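Local coordinates for epoxide hydrolase (Aspergillus niger, PDB 3G02), which probably catalyses the hydrolysis of epoxides to vicinal diols, here as an enantioselective variant of an alpha/beta hydrolase obtained by directed evolution, at residues A[116-121]-A[276-281]; A[121-126]-A[296-301]; A[214-219]-A[348-353]; A[283-288]-A[374-379]. The protein carries 9 engineered substitutions. All blocks are in the same frame, centred on the assembly; numbering follows the deposited sequence.

Contact 1 of 4, residues A[116-121]-A[276-281]; sequences HGWPGS and AWIGEK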
loop_
_atom_site.group_PDB
_atom_site.type_symbol
_atom_site.label_atom_id
_atom_site.label_comp_id
_atom_site.label_asym_id
_atom_site.label_seq_id
_atom_site.Cartn_x
_atom_site.Cartn_y
_atom_site.Cartn_z
ATOM N N HIS A 116 1.051 17.254 15.629
ATOM C CA HIS A 116 1.311 16.812 14.266
ATOM C C HIS A 116 0.548 15.524 13.931
ATOM O O HIS A 116 -0.135 14.943 14.778
ATOM C CB HIS A 116 2.826 16.621 14.074
ATOM C CG HIS A 116 3.364 15.351 14.662
ATOM N ND1 HIS A 116 4.034 15.301 15.867
ATOM C CD2 HIS A 116 3.332 14.081 14.197
ATOM C CE1 HIS A 116 4.386 14.049 16.119
ATOM N NE2 HIS A 116 3.967 13.290 15.121
ATOM N N GLY A 117 0.680 15.081 12.685
ATOM C CA GLY A 117 0.156 13.790 12.254
ATOM C C GLY A 117 1.184 13.068 11.401
ATOM O O GLY A 117 2.399 13.231 11.592
ATOM N N TRP A 118 0.694 12.266 10.458
ATOM C CA TRP A 118 1.552 11.475 9.578
ATOM C C TRP A 118 1.437 12.038 8.164
ATOM O O TRP A 118 0.327 12.315 7.717
ATOM C CB TRP A 118 1.100 10.005 9.592
ATOM C CG TRP A 118 2.026 9.104 8.817
ATOM C CD1 TRP A 118 3.018 8.312 9.329
ATOM C CD2 TRP A 118 2.060 8.917 7.392
ATOM N NE1 TRP A 118 3.671 7.652 8.313
ATOM C CE2 TRP A 118 3.101 8.004 7.116
ATOM C CE3 TRP A 118 1.310 9.435 6.323
ATOM C CZ2 TRP A 118 3.420 7.607 5.813
ATOM C CZ3 TRP A 118 1.620 9.035 5.029
ATOM C CH2 TRP A 118 2.667 8.128 4.786
ATOM N N PRO A 119 2.562 12.156 7.423
ATOM C CA PRO A 119 3.940 11.787 7.732
ATOM C C PRO A 119 4.736 12.949 8.305
ATOM O O PRO A 119 5.908 13.139 7.959
ATOM C CB PRO A 119 4.490 11.407 6.362
ATOM C CG PRO A 119 3.816 12.384 5.429
ATOM C CD PRO A 119 2.451 12.685 6.047
ATOM N N GLY A 120 4.100 13.712 9.184
ATOM C CA GLY A 120 4.744 14.850 9.812
ATOM C C GLY A 120 5.463 14.538 11.109
ATOM O O GLY A 120 5.759 13.379 11.428
ATOM N N SER A 121 5.751 15.595 11.860
ATOM C CA SER A 121 6.497 15.489 13.107
ATOM C C SER A 121 6.519 16.851 13.784
ATOM O O SER A 121 6.010 17.836 13.247
ATOM C CB SER A 121 7.936 15.042 12.842
ATOM O OG SER A 121 8.661 16.082 12.210
ATOM N N ALA A 276 9.889 7.092 -1.616
ATOM C CA ALA A 276 8.819 6.991 -2.608
ATOM C C ALA A 276 7.436 7.085 -1.958
ATOM O O ALA A 276 6.576 7.849 -2.409
ATOM C CB ALA A 276 8.951 5.709 -3.417
ATOM N N TRP A 277 7.236 6.311 -0.893
ATOM C CA TRP A 277 5.935 6.239 -0.228
ATOM C C TRP A 277 5.557 7.563 0.429
ATOM O O TRP A 277 4.429 8.047 0.269
ATOM C CB TRP A 277 5.981 5.131 0.813
ATOM C CG TRP A 277 4.677 4.776 1.486
ATOM C CD1 TRP A 277 4.186 5.292 2.655
ATOM C CD2 TRP A 277 3.734 3.779 1.060
ATOM N NE1 TRP A 277 2.994 4.681 2.980
ATOM C CE2 TRP A 277 2.694 3.751 2.020
ATOM C CE3 TRP A 277 3.666 2.909 -0.036
ATOM C CZ2 TRP A 277 1.599 2.886 1.914
ATOM C CZ3 TRP A 277 2.573 2.052 -0.146
ATOM C CH2 TRP A 277 1.552 2.053 0.822
ATOM N N ILE A 278 6.494 8.137 1.181
ATOM C CA ILE A 278 6.242 9.384 1.901
ATOM C C ILE A 278 6.369 10.594 0.973
ATOM O O ILE A 278 5.562 11.530 1.044
ATOM C CB ILE A 278 7.153 9.506 3.145
ATOM C CG1 ILE A 278 6.737 8.451 4.176
ATOM C CG2 ILE A 278 7.099 10.916 3.731
ATOM C CD1 ILE A 278 7.501 8.492 5.483
ATOM N N GLY A 279 7.375 10.569 0.101
ATOM C CA GLY A 279 7.589 11.654 -0.852
ATOM C C GLY A 279 6.380 11.909 -1.728
ATOM O O GLY A 279 6.070 13.056 -2.039
ATOM N N GLU A 280 5.680 10.844 -2.119
ATOM C CA GLU A 280 4.459 11.009 -2.912
ATOM C C GLU A 280 3.502 11.973 -2.226
ATOM O O GLU A 280 2.882 12.813 -2.878
ATOM C CB GLU A 280 3.752 9.680 -3.142
ATOM C CG GLU A 280 2.580 9.803 -4.111
ATOM C CD GLU A 280 1.590 8.678 -3.955
ATOM O OE1 GLU A 280 1.966 7.517 -4.210
ATOM O OE2 GLU A 280 0.426 8.958 -3.586
ATOM N N LYS A 281 3.396 11.851 -0.907
ATOM C CA LYS A 281 2.464 12.679 -0.146
ATOM C C LYS A 281 2.956 14.112 0.020
ATOM O O LYS A 281 2.172 15.051 -0.066
ATOM C CB LYS A 281 2.122 12.024 1.199
ATOM C CG LYS A 281 1.609 10.572 1.084
ATOM C CD LYS A 281 0.603 10.377 -0.065
ATOM C CE LYS A 281 0.001 8.976 -0.048
ATOM N NZ LYS A 281 -0.906 8.732 -1.216
#

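Contact 2 of 4, residues A[121-126]-A[296-301]; sequences SFVEFY and LEMVSL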
loop_
_atom_site.group_PDB
_atom_site.type_symbol
_atom_site.label_atom_id
_atom_site.label_comp_id
_atom_site.label_asym_id
_atom_site.label_seq_id
_atom_site.Cartn_x
_atom_site.Cartn_y
_atom_site.Cartn_z
ATOM N N SER A 121 5.751 15.595 11.860
ATOM C CA SER A 121 6.497 15.489 13.107
ATOM C C SER A 121 6.519 16.851 13.784
ATOM O O SER A 121 6.010 17.836 13.247
ATOM C CB SER A 121 7.936 15.042 12.842
ATOM O OG SER A 121 8.661 16.082 12.210
ATOM N N PHE A 122 7.165 16.907 14.942
ATOM C CA PHE A 122 7.322 18.155 15.684
ATOM C C PHE A 122 7.958 19.279 14.853
ATOM O O PHE A 122 7.667 20.465 15.070
ATOM C CB PHE A 122 8.130 17.915 16.972
ATOM C CG PHE A 122 9.602 17.685 16.745
ATOM C CD1 PHE A 122 10.071 16.449 16.309
ATOM C CD2 PHE A 122 10.524 18.708 16.974
ATOM C CE1 PHE A 122 11.427 16.240 16.098
ATOM C CE2 PHE A 122 11.882 18.509 16.764
ATOM C CZ PHE A 122 12.340 17.272 16.328
ATOM N N VAL A 123 8.788 18.884 13.890
ATOM C CA VAL A 123 9.533 19.812 13.042
ATOM C C VAL A 123 8.594 20.696 12.223
ATOM O O VAL A 123 8.910 21.849 11.931
ATOM C CB VAL A 123 10.504 19.050 12.107
ATOM C CG1 VAL A 123 11.369 20.016 11.299
ATOM C CG2 VAL A 123 11.387 18.115 12.916
ATOM N N GLU A 124 7.432 20.160 11.867
ATOM C CA GLU A 124 6.458 20.924 11.096
ATOM C C GLU A 124 6.078 22.249 11.744
ATOM O O GLU A 124 5.633 23.171 11.056
ATOM C CB GLU A 124 5.200 20.103 10.867
ATOM C CG GLU A 124 5.405 18.941 9.942
ATOM C CD GLU A 124 4.127 18.179 9.696
ATOM O OE1 GLU A 124 3.379 17.935 10.665
ATOM O OE2 GLU A 124 3.873 17.820 8.531
ATOM N N PHE A 125 6.231 22.337 13.062
ATOM C CA PHE A 125 5.873 23.550 13.785
ATOM C C PHE A 125 7.028 24.519 13.991
ATOM O O PHE A 125 6.837 25.586 14.572
ATOM C CB PHE A 125 5.197 23.197 15.118
ATOM C CG PHE A 125 3.830 22.602 14.952
ATOM C CD1 PHE A 125 2.738 23.417 14.671
ATOM C CD2 PHE A 125 3.632 21.225 15.049
ATOM C CE1 PHE A 125 1.466 22.878 14.496
ATOM C CE2 PHE A 125 2.366 20.676 14.880
ATOM C CZ PHE A 125 1.280 21.503 14.604
ATOM N N TYR A 126 8.215 24.156 13.509
ATOM C CA TYR A 126 9.391 25.018 13.662
ATOM C C TYR A 126 9.236 26.406 13.018
ATOM O O TYR A 126 9.579 27.397 13.654
ATOM C CB TYR A 126 10.676 24.311 13.212
ATOM C CG TYR A 126 11.395 23.586 14.339
ATOM C CD1 TYR A 126 10.682 22.906 15.336
ATOM C CD2 TYR A 126 12.788 23.568 14.401
ATOM C CE1 TYR A 126 11.340 22.243 16.369
ATOM C CE2 TYR A 126 13.452 22.900 15.426
ATOM C CZ TYR A 126 12.723 22.248 16.405
ATOM O OH TYR A 126 13.383 21.592 17.418
ATOM N N LEU A 296 13.747 15.639 1.633
ATOM C CA LEU A 296 14.867 14.805 2.072
ATOM C C LEU A 296 15.103 14.887 3.583
ATOM O O LEU A 296 15.401 13.875 4.212
ATOM C CB LEU A 296 16.152 15.127 1.298
ATOM C CG LEU A 296 16.145 14.762 -0.192
ATOM C CD1 LEU A 296 17.472 15.144 -0.841
ATOM C CD2 LEU A 296 15.858 13.276 -0.413
ATOM N N GLU A 297 14.946 16.078 4.160
ATOM C CA GLU A 297 15.059 16.259 5.606
ATOM C C GLU A 297 14.020 15.428 6.358
ATOM O O GLU A 297 14.352 14.706 7.300
ATOM C CB GLU A 297 14.895 17.737 5.988
ATOM C CG GLU A 297 16.095 18.611 5.646
ATOM C CD GLU A 297 15.826 20.100 5.823
ATOM O OE1 GLU A 297 14.673 20.497 6.091
ATOM O OE2 GLU A 297 16.793 20.880 5.698
ATOM N N MET A 298 12.760 15.536 5.940
ATOM C CA MET A 298 11.664 14.848 6.629
ATOM C C MET A 298 11.772 13.336 6.511
ATOM O O MET A 298 11.551 12.610 7.481
ATOM C CB MET A 298 10.299 15.314 6.115
ATOM C CG MET A 298 10.015 16.802 6.308
ATOM S SD MET A 298 10.353 17.423 7.974
ATOM C CE MET A 298 9.382 18.941 7.959
ATOM N N VAL A 299 12.108 12.865 5.315
ATOM C CA VAL A 299 12.270 11.434 5.080
ATOM C C VAL A 299 13.484 10.882 5.839
ATOM O O VAL A 299 13.400 9.819 6.455
ATOM C CB VAL A 299 12.324 11.100 3.566
ATOM C CG1 VAL A 299 12.679 9.642 3.332
ATOM C CG2 VAL A 299 10.980 11.415 2.903
ATOM N N SER A 300 14.598 11.614 5.812
ATOM C CA SER A 300 15.791 11.207 6.560
ATOM C C SER A 300 15.508 11.140 8.056
ATOM O O SER A 300 15.939 10.207 8.726
ATOM C CB SER A 300 16.963 12.154 6.290
ATOM O OG SER A 300 17.331 12.115 4.922
ATOM N N LEU A 301 14.765 12.122 8.567
ATOM C CA LEU A 301 14.357 12.140 9.969
ATOM C C LEU A 301 13.561 10.885 10.329
ATOM O O LEU A 301 13.839 10.238 11.337
ATOM C CB LEU A 301 13.546 13.404 10.264
ATOM C CG LEU A 301 12.900 13.551 11.644
ATOM C CD1 LEU A 301 13.940 13.565 12.769
ATOM C CD2 LEU A 301 12.034 14.803 11.671
#

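Contact 3 of 4, residues A[214-219]-A[348-353]; sequences LNFCNM and KDLVPV. Engineered in segment 214-219: Phe216 (natural residue Leu), Asn218 (natural residue Ala). Engineered in segment 348-353: Val351 (natural residue Cys). With FMT (formic acid), chain D.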
loop_
_atom_site.group_PDB
_atom_site.type_symbol
_atom_site.label_atom_id
_atom_site.label_comp_id
_atom_site.label_asym_id
_atom_site.label_seq_id
_atom_site.Cartn_x
_atom_site.Cartn_y
_atom_site.Cartn_z
ATOM N N LEU A 214 -8.556 23.359 15.281
ATOM C CA LEU A 214 -8.152 22.378 14.269
ATOM C C LEU A 214 -7.980 23.010 12.895
ATOM O O LEU A 214 -8.653 23.983 12.562
ATOM C CB LEU A 214 -9.189 21.255 14.163
ATOM C CG LEU A 214 -9.609 20.495 15.422
ATOM C CD1 LEU A 214 -10.638 19.431 15.053
ATOM C CD2 LEU A 214 -8.414 19.873 16.129
ATOM N N ASN A 215 -7.076 22.448 12.093
ATOM C CA ASN A 215 -7.007 22.797 10.671
ATOM C C ASN A 215 -7.296 21.593 9.770
ATOM O O ASN A 215 -6.962 21.596 8.582
ATOM C CB ASN A 215 -5.675 23.466 10.304
ATOM C CG ASN A 215 -4.479 22.563 10.534
ATOM O OD1 ASN A 215 -3.980 21.925 9.606
ATOM N ND2 ASN A 215 -4.013 22.507 11.769
ATOM N N PHE A 216 -7.936 20.578 10.347
ATOM C CA PHE A 216 -8.258 19.348 9.640
ATOM C C PHE A 216 -9.410 18.662 10.352
ATOM O O PHE A 216 -9.413 18.578 11.579
ATOM C CB PHE A 216 -7.028 18.431 9.639
ATOM C CG PHE A 216 -7.184 17.188 8.804
ATOM C CD1 PHE A 216 -6.799 17.182 7.466
ATOM C CD2 PHE A 216 -7.686 16.015 9.364
ATOM C CE1 PHE A 216 -6.931 16.026 6.691
ATOM C CE2 PHE A 216 -7.826 14.861 8.593
ATOM C CZ PHE A 216 -7.441 14.868 7.259
ATOM N N CYS A 217 -10.385 18.184 9.584
ATOM C CA CYS A 217 -11.477 17.381 10.132
ATOM C C CYS A 217 -11.738 16.174 9.242
ATOM O O CYS A 217 -11.961 16.319 8.044
ATOM C CB CYS A 217 -12.752 18.213 10.301
ATOM S SG CYS A 217 -14.118 17.284 11.073
ATOM N N ASN A 218 -11.717 14.993 9.857
ATOM C CA ASN A 218 -11.780 13.706 9.162
ATOM C C ASN A 218 -13.207 13.174 8.952
ATOM O O ASN A 218 -13.397 12.044 8.493
ATOM C CB ASN A 218 -10.940 12.679 9.941
ATOM C CG ASN A 218 -10.546 11.471 9.103
ATOM O OD1 ASN A 218 -10.472 10.348 9.614
ATOM N ND2 ASN A 218 -10.276 11.695 7.821
ATOM N N MET A 219 -14.200 13.998 9.272
ATOM C CA MET A 219 -15.611 13.597 9.215
ATOM C C MET A 219 -16.100 13.233 7.812
ATOM O O MET A 219 -15.555 13.694 6.807
ATOM C CB MET A 219 -16.494 14.719 9.769
ATOM C CG MET A 219 -16.633 15.914 8.819
ATOM S SD MET A 219 -17.629 17.261 9.461
ATOM C CE MET A 219 -19.264 16.517 9.453
ATOM N N LYS A 348 -6.698 23.367 -0.320
ATOM C CA LYS A 348 -6.030 22.225 -0.945
ATOM C C LYS A 348 -5.659 21.154 0.070
ATOM O O LYS A 348 -4.813 20.293 -0.187
ATOM C CB LYS A 348 -4.823 22.675 -1.772
ATOM C CG LYS A 348 -5.234 23.447 -3.016
ATOM C CD LYS A 348 -4.073 23.706 -3.946
ATOM C CE LYS A 348 -4.529 24.553 -5.125
ATOM N NZ LYS A 348 -3.428 24.829 -6.086
ATOM N N ASP A 349 -6.310 21.202 1.226
ATOM C CA ASP A 349 -6.202 20.121 2.195
ATOM C C ASP A 349 -6.878 18.866 1.627
ATOM O O ASP A 349 -7.542 18.926 0.590
ATOM C CB ASP A 349 -6.828 20.530 3.525
ATOM C CG ASP A 349 -6.152 19.877 4.719
ATOM O OD1 ASP A 349 -5.562 18.782 4.573
ATOM O OD2 ASP A 349 -6.219 20.454 5.818
ATOM N N LEU A 350 -6.702 17.738 2.306
ATOM C CA LEU A 350 -7.087 16.431 1.764
ATOM C C LEU A 350 -8.591 16.230 1.662
ATOM O O LEU A 350 -9.086 15.693 0.671
ATOM C CB LEU A 350 -6.482 15.301 2.609
ATOM C CG LEU A 350 -4.983 15.407 2.902
ATOM C CD1 LEU A 350 -4.525 14.247 3.767
ATOM C CD2 LEU A 350 -4.201 15.457 1.599
ATOM N N VAL A 351 -9.309 16.662 2.691
ATOM C CA VAL A 351 -10.732 16.375 2.807
ATOM C C VAL A 351 -11.457 17.658 3.227
ATOM O O VAL A 351 -11.916 17.783 4.366
ATOM C CB VAL A 351 -10.985 15.185 3.771
ATOM C CG1 VAL A 351 -10.582 13.874 3.104
ATOM C CG2 VAL A 351 -10.212 15.353 5.079
ATOM N N PRO A 352 -11.539 18.629 2.297
ATOM C CA PRO A 352 -11.968 19.984 2.643
ATOM C C PRO A 352 -13.479 20.128 2.826
ATOM O O PRO A 352 -14.167 20.721 1.987
ATOM C CB PRO A 352 -11.434 20.836 1.484
ATOM C CG PRO A 352 -11.280 19.899 0.338
ATOM C CD PRO A 352 -11.218 18.493 0.863
ATOM N N VAL A 353 -13.968 19.584 3.939
ATOM C CA VAL A 353 -15.372 19.685 4.331
ATOM C C VAL A 353 -15.702 21.132 4.712
ATOM O O VAL A 353 -14.839 21.845 5.231
ATOM C CB VAL A 353 -15.732 18.703 5.488
ATOM C CG1 VAL A 353 -15.690 17.266 4.996
ATOM C CG2 VAL A 353 -14.811 18.882 6.690
HETATM C C FMT D . -11.077 15.379 13.665
HETATM O O1 FMT D . -10.637 15.001 12.580
HETATM O O2 FMT D . -12.217 15.818 13.824
HETATM O O HOH W 1 -10.777 18.943 6.833
#

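Contact 4 of 4, residues A[283-288]-A[374-379]; sequences LQWVDK and GHFAAL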
loop_
_atom_site.group_PDB
_atom_site.type_symbol
_atom_site.label_atom_id
_atom_site.label_comp_id
_atom_site.label_asym_id
_atom_site.label_seq_id
_atom_site.Cartn_x
_atom_site.Cartn_y
_atom_site.Cartn_z
ATOM N N LEU A 283 4.581 15.569 -2.191
ATOM C CA LEU A 283 4.342 16.142 -3.513
ATOM C C LEU A 283 2.869 16.456 -3.763
ATOM O O LEU A 283 2.532 17.525 -4.277
ATOM C CB LEU A 283 4.851 15.197 -4.604
ATOM C CG LEU A 283 6.363 15.035 -4.747
ATOM C CD1 LEU A 283 6.656 13.949 -5.768
ATOM C CD2 LEU A 283 7.036 16.346 -5.145
ATOM N N GLN A 284 1.989 15.522 -3.412
ATOM C CA GLN A 284 0.578 15.631 -3.795
ATOM C C GLN A 284 -0.276 16.462 -2.852
ATOM O O GLN A 284 -1.312 16.992 -3.258
ATOM C CB GLN A 284 -0.050 14.242 -3.934
ATOM C CG GLN A 284 0.539 13.397 -5.056
ATOM C CD GLN A 284 -0.284 12.158 -5.356
ATOM O OE1 GLN A 284 -1.256 11.851 -4.659
ATOM N NE2 GLN A 284 0.097 11.443 -6.403
ATOM N N TRP A 285 0.143 16.561 -1.593
ATOM C CA TRP A 285 -0.720 17.106 -0.552
ATOM C C TRP A 285 -0.570 18.603 -0.313
ATOM O O TRP A 285 -1.359 19.193 0.424
ATOM C CB TRP A 285 -0.478 16.357 0.748
ATOM C CG TRP A 285 -1.004 14.957 0.765
ATOM C CD1 TRP A 285 -1.594 14.271 -0.267
ATOM C CD2 TRP A 285 -0.970 14.060 1.879
ATOM N NE1 TRP A 285 -1.950 13.004 0.155
ATOM C CE2 TRP A 285 -1.574 12.851 1.465
ATOM C CE3 TRP A 285 -0.494 14.167 3.195
ATOM C CZ2 TRP A 285 -1.710 11.753 2.324
ATOM C CZ3 TRP A 285 -0.633 13.079 4.047
ATOM C CH2 TRP A 285 -1.233 11.886 3.605
ATOM N N VAL A 286 0.444 19.204 -0.928
ATOM C CA VAL A 286 0.716 20.630 -0.757
ATOM C C VAL A 286 0.059 21.466 -1.850
ATOM O O VAL A 286 -0.351 20.944 -2.892
ATOM C CB VAL A 286 2.241 20.925 -0.721
ATOM C CG1 VAL A 286 2.899 20.243 0.470
ATOM C CG2 VAL A 286 2.919 20.513 -2.032
ATOM N N ASP A 287 -0.042 22.769 -1.597
ATOM C CA ASP A 287 -0.444 23.722 -2.621
ATOM C C ASP A 287 0.786 24.044 -3.474
ATOM O O ASP A 287 0.938 23.497 -4.568
ATOM C CB ASP A 287 -1.039 24.975 -1.972
ATOM C CG ASP A 287 -1.532 25.993 -2.986
ATOM O OD1 ASP A 287 -1.445 25.743 -4.212
ATOM O OD2 ASP A 287 -2.016 27.052 -2.539
ATOM N N LYS A 288 1.664 24.906 -2.967
ATOM C CA LYS A 288 2.924 25.208 -3.646
ATOM C C LYS A 288 3.953 24.128 -3.303
ATOM O O LYS A 288 4.036 23.704 -2.143
ATOM C CB LYS A 288 3.444 26.596 -3.247
ATOM C CG LYS A 288 2.466 27.742 -3.514
ATOM C CD LYS A 288 2.415 28.140 -4.987
ATOM C CE LYS A 288 1.338 29.195 -5.247
ATOM N NZ LYS A 288 1.581 30.468 -4.501
ATOM N N GLY A 374 -2.148 24.034 1.307
ATOM C CA GLY A 374 -2.567 22.643 1.270
ATOM C C GLY A 374 -2.615 22.004 2.644
ATOM O O GLY A 374 -2.915 22.657 3.647
ATOM N N HIS A 375 -2.296 20.716 2.682
ATOM C CA HIS A 375 -2.447 19.917 3.891
ATOM C C HIS A 375 -1.463 20.246 5.012
ATOM O O HIS A 375 -1.829 20.214 6.191
ATOM C CB HIS A 375 -2.337 18.437 3.539
ATOM C CG HIS A 375 -2.363 17.540 4.732
ATOM N ND1 HIS A 375 -3.514 17.292 5.446
ATOM C CD2 HIS A 375 -1.377 16.846 5.347
ATOM C CE1 HIS A 375 -3.237 16.474 6.447
ATOM N NE2 HIS A 375 -1.948 16.188 6.409
ATOM N N PHE A 376 -0.215 20.527 4.650
ATOM C CA PHE A 376 0.825 20.775 5.637
ATOM C C PHE A 376 0.809 22.246 6.065
ATOM O O PHE A 376 1.773 22.986 5.843
ATOM C CB PHE A 376 2.194 20.359 5.084
ATOM C CG PHE A 376 2.322 18.877 4.817
ATOM C CD1 PHE A 376 2.620 17.999 5.852
ATOM C CD2 PHE A 376 2.149 18.362 3.538
ATOM C CE1 PHE A 376 2.733 16.628 5.621
ATOM C CE2 PHE A 376 2.274 16.997 3.292
ATOM C CZ PHE A 376 2.568 16.129 4.338
ATOM N N ALA A 377 -0.293 22.656 6.691
ATOM C CA ALA A 377 -0.546 24.066 6.989
ATOM C C ALA A 377 0.574 24.758 7.763
ATOM O O ALA A 377 0.950 25.879 7.432
ATOM C CB ALA A 377 -1.869 24.228 7.711
ATOM N N ALA A 378 1.105 24.091 8.784
ATOM C CA ALA A 378 2.193 24.667 9.580
ATOM C C ALA A 378 3.458 24.914 8.755
ATOM O O ALA A 378 4.183 25.876 9.010
ATOM C CB ALA A 378 2.496 23.795 10.794
ATOM N N LEU A 379 3.710 24.052 7.771
ATOM C CA LEU A 379 4.848 24.217 6.863
ATOM C C LEU A 379 4.570 25.194 5.731
ATOM O O LEU A 379 5.446 25.965 5.338
ATOM C CB LEU A 379 5.246 22.872 6.244
ATOM C CG LEU A 379 5.985 21.824 7.067
ATOM C CD1 LEU A 379 6.304 20.637 6.180
ATOM C CD2 LEU A 379 7.262 22.395 7.665
#

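Contact 1 of 4, residues A[116-121]-A[276-281]
Loop 116-121 approaches the side of helical segment 276-281, with the CA atoms of Pro119 and Ile278 6.7 Å apart. The loop follows strand 110-115 of the alpha/beta hydrolase sheet. Its His-Gly-Trp-Pro sequence, with a cis peptide before Pro119, is the HGXP motif of epoxide hydrolases. In this family the motif probably forms part of the oxyanion hole. Trp118 N indeed donates to Asp193 OD2, on the predicted nucleophile. Helix 271-284 belongs to the cap inserted between two strands of the sheet, so the contact joins core and cap.

All the packing across it is apolar. Trp118 has CG anti to its backbone N (chi1 -174°), which sends the six-membered ring out to the helix. Its CZ2 lies 3.8 Å from Ile278 CG1. Its CH2 lies 3.9 Å from Trp277 CD1. The two indoles meet rim to rim, planes at 75°, and neither covers the face of the other. Trp277 NE1 is hydrogen-bonded to His256 NE2, and His256 also sets its ring edge-to-face with Trp118. The CG methylene of Lys281 touches Trp118, while its ammonium runs on to a salt bridge with Glu280. On the proline side, the cis turn folds Pro119 back over the indole, with Pro119 CB 3.5 Å above the indole plane, over the ring centre. The same Pro119 CB lies 3.7 Å from Ile278 CG2.

Contact 2 of 4, residues A[121-126]-A[296-301]
Here a 3-10 turn of the alpha/beta hydrolase core, residues 122-125, packs on helix 292-304 of the cap. The turn lies between strand 110-115 and helix 126-135. The backbones stay apart, with Ser121 and Met298 nearest at 8.3 Å between CA atoms.

The apolar contacts carry the interface. Val123 makes the largest contribution on the core side, with one methyl for each helix residue. Its CG2 meets Leu301 CD2 tip to tip at 3.6 Å. Its CG1, anti to the backbone N, lies 4.0 Å from Met298 CE. Met298 gets there by bending at chi2 (-49°), which swings its methyl from the helix flank toward the turn. Met298 CE touches Glu124 CG more loosely, at 4.4 Å. Phe78 and Leu82 of helix 75-82 also pack on Val123.

Two side-chain hydrogen bonds brace the segments internally. Ser121 OG sits in the crowded position between N and C (chi1 70°) and accepts from Val123 N, which makes an ST turn at the start of the 3-10 segment. On the helix, Leu296 O accepts from both Ser300 N and Ser300 OG. Ser300 OG lies 2.7 Å from Leu296 O, above the carbonyl plane, and is also bonded to Trp69 NE1.

One contact mixes the two kinds: Ser121 OG also rests 3.6 Å from Leu301 CD2, the methyl that meets Val123.

Contact 3 of 4, residues A[214-219]-A[348-353]
Two irregular loops run past each other, with CA atoms 7.8 Å apart for Phe216 and Asp349 and 7.4 Å apart for Cys217 and Val353. In this alpha/beta hydrolase fold they follow the neighbouring parallel strands 209-214 and 340-345, between which the cap is inserted. Asp349 probably serves as the charge-relay acid, as in related epoxide hydrolases, and its OD1 pairs with ND1 of His375.

Phe216, an engineered residue, fills the middle of the contact. Its CG is anti to the backbone N (chi1 -174°). The side chains of Phe216 and Asp349 cross at about a right angle, with ring and carboxylate planes 54° apart. Asp349 OD1 meets the ring edge, in plane, 3.5 Å from Phe216 CD1. Farther round, Phe216 CZ lies 3.6 Å from CG2 of Val351, also engineered. Asp349 OD1 also accepts from Leu350 N, through its anti lone pair, so two hydrogen bonds hold this oxygen. Asp349 OD2 lies 3.1 Å from Asn215 O, both of them acceptors. That closeness might raise the pKa of the acid somewhat, against the effect of the bonds on OD1.

Val353 packs between Cys217 and Met219, its CG2 4.1 Å from Met219 CG. Water 1 links the loops, accepting from Cys217 N and donating to Val351 O. On another side a formic acid molecule, probably from the crystallisation liquor, bridges engineered Asn218 and Arg200. Its O1 takes a hydrogen bond of 2.9 Å from Asn218 N, with an N-H...O angle of 153°.

Contact 4 of 4, residues A[283-288]-A[374-379]
The tight part of this contact joins the end region of cap helix 271-284 to the loop carrying His375, a predicted catalytic residue of the alpha/beta hydrolase fold. The backbones come within 4.4 Å between the CA atoms of Val286 and Gly374, and glycine has no side chain to keep them apart. Next to it, His375 N donates to Trp285 O at 2.9 Å. The bond is nearly straight (171°) and lies in the carbonyl plane.

The side chains of Trp285 and His375 then run side by side. The indole turns an edge to the imidazole face, planes at 74°, with Trp285 CE3 3.5 Å from His375 CD2. Phe376 crosses Trp285 and Val286 obliquely, its CE2 3.8 Å from Trp285 CB and its CD2 3.7 Å from Val286 CG1. His375 CD2 lies over the centre of the Phe376 ring.

The outer part is looser. CB of partly exposed Asp287 comes 3.6 Å from Gly374 N, and the carboxylate turns to Lys348. Glu380 ties this side together by accepting from both Asp287 N and Gly374 N.

His375 is thus gripped at its backbone, while its ND1 is bonded to Asp349. That carboxylate would probably stabilise a protonated imidazole, with the C-H edge on the ring face a minor opposing effect. This is consistent with a general-base role, as in epoxide hydrolases, beside the predicted nucleophile Asp193.

How the contacts relate
From the N terminus, loop 116-126 after strand 110-115 opens contacts 1 and 2, which share Ser121. Loop 214-219 opens contact 3 before the cap begins. Contact 1 closes first, at 276-281, and contact 4 opens just beyond it on the same helix. Contact 2 closes next at 296-301, on the following cap helix. Contact 3 closes at 348-353, once the chain is back in the core, and contact 4 closes last at 374-379. Contacts 1 and 4 are in series; all other pairs cross. Contacts 1, 2 and 4 pin the cap to core loops, while contact 3 joins two core loops. Pro119 of contact 1 packs on Trp285 of contact 4.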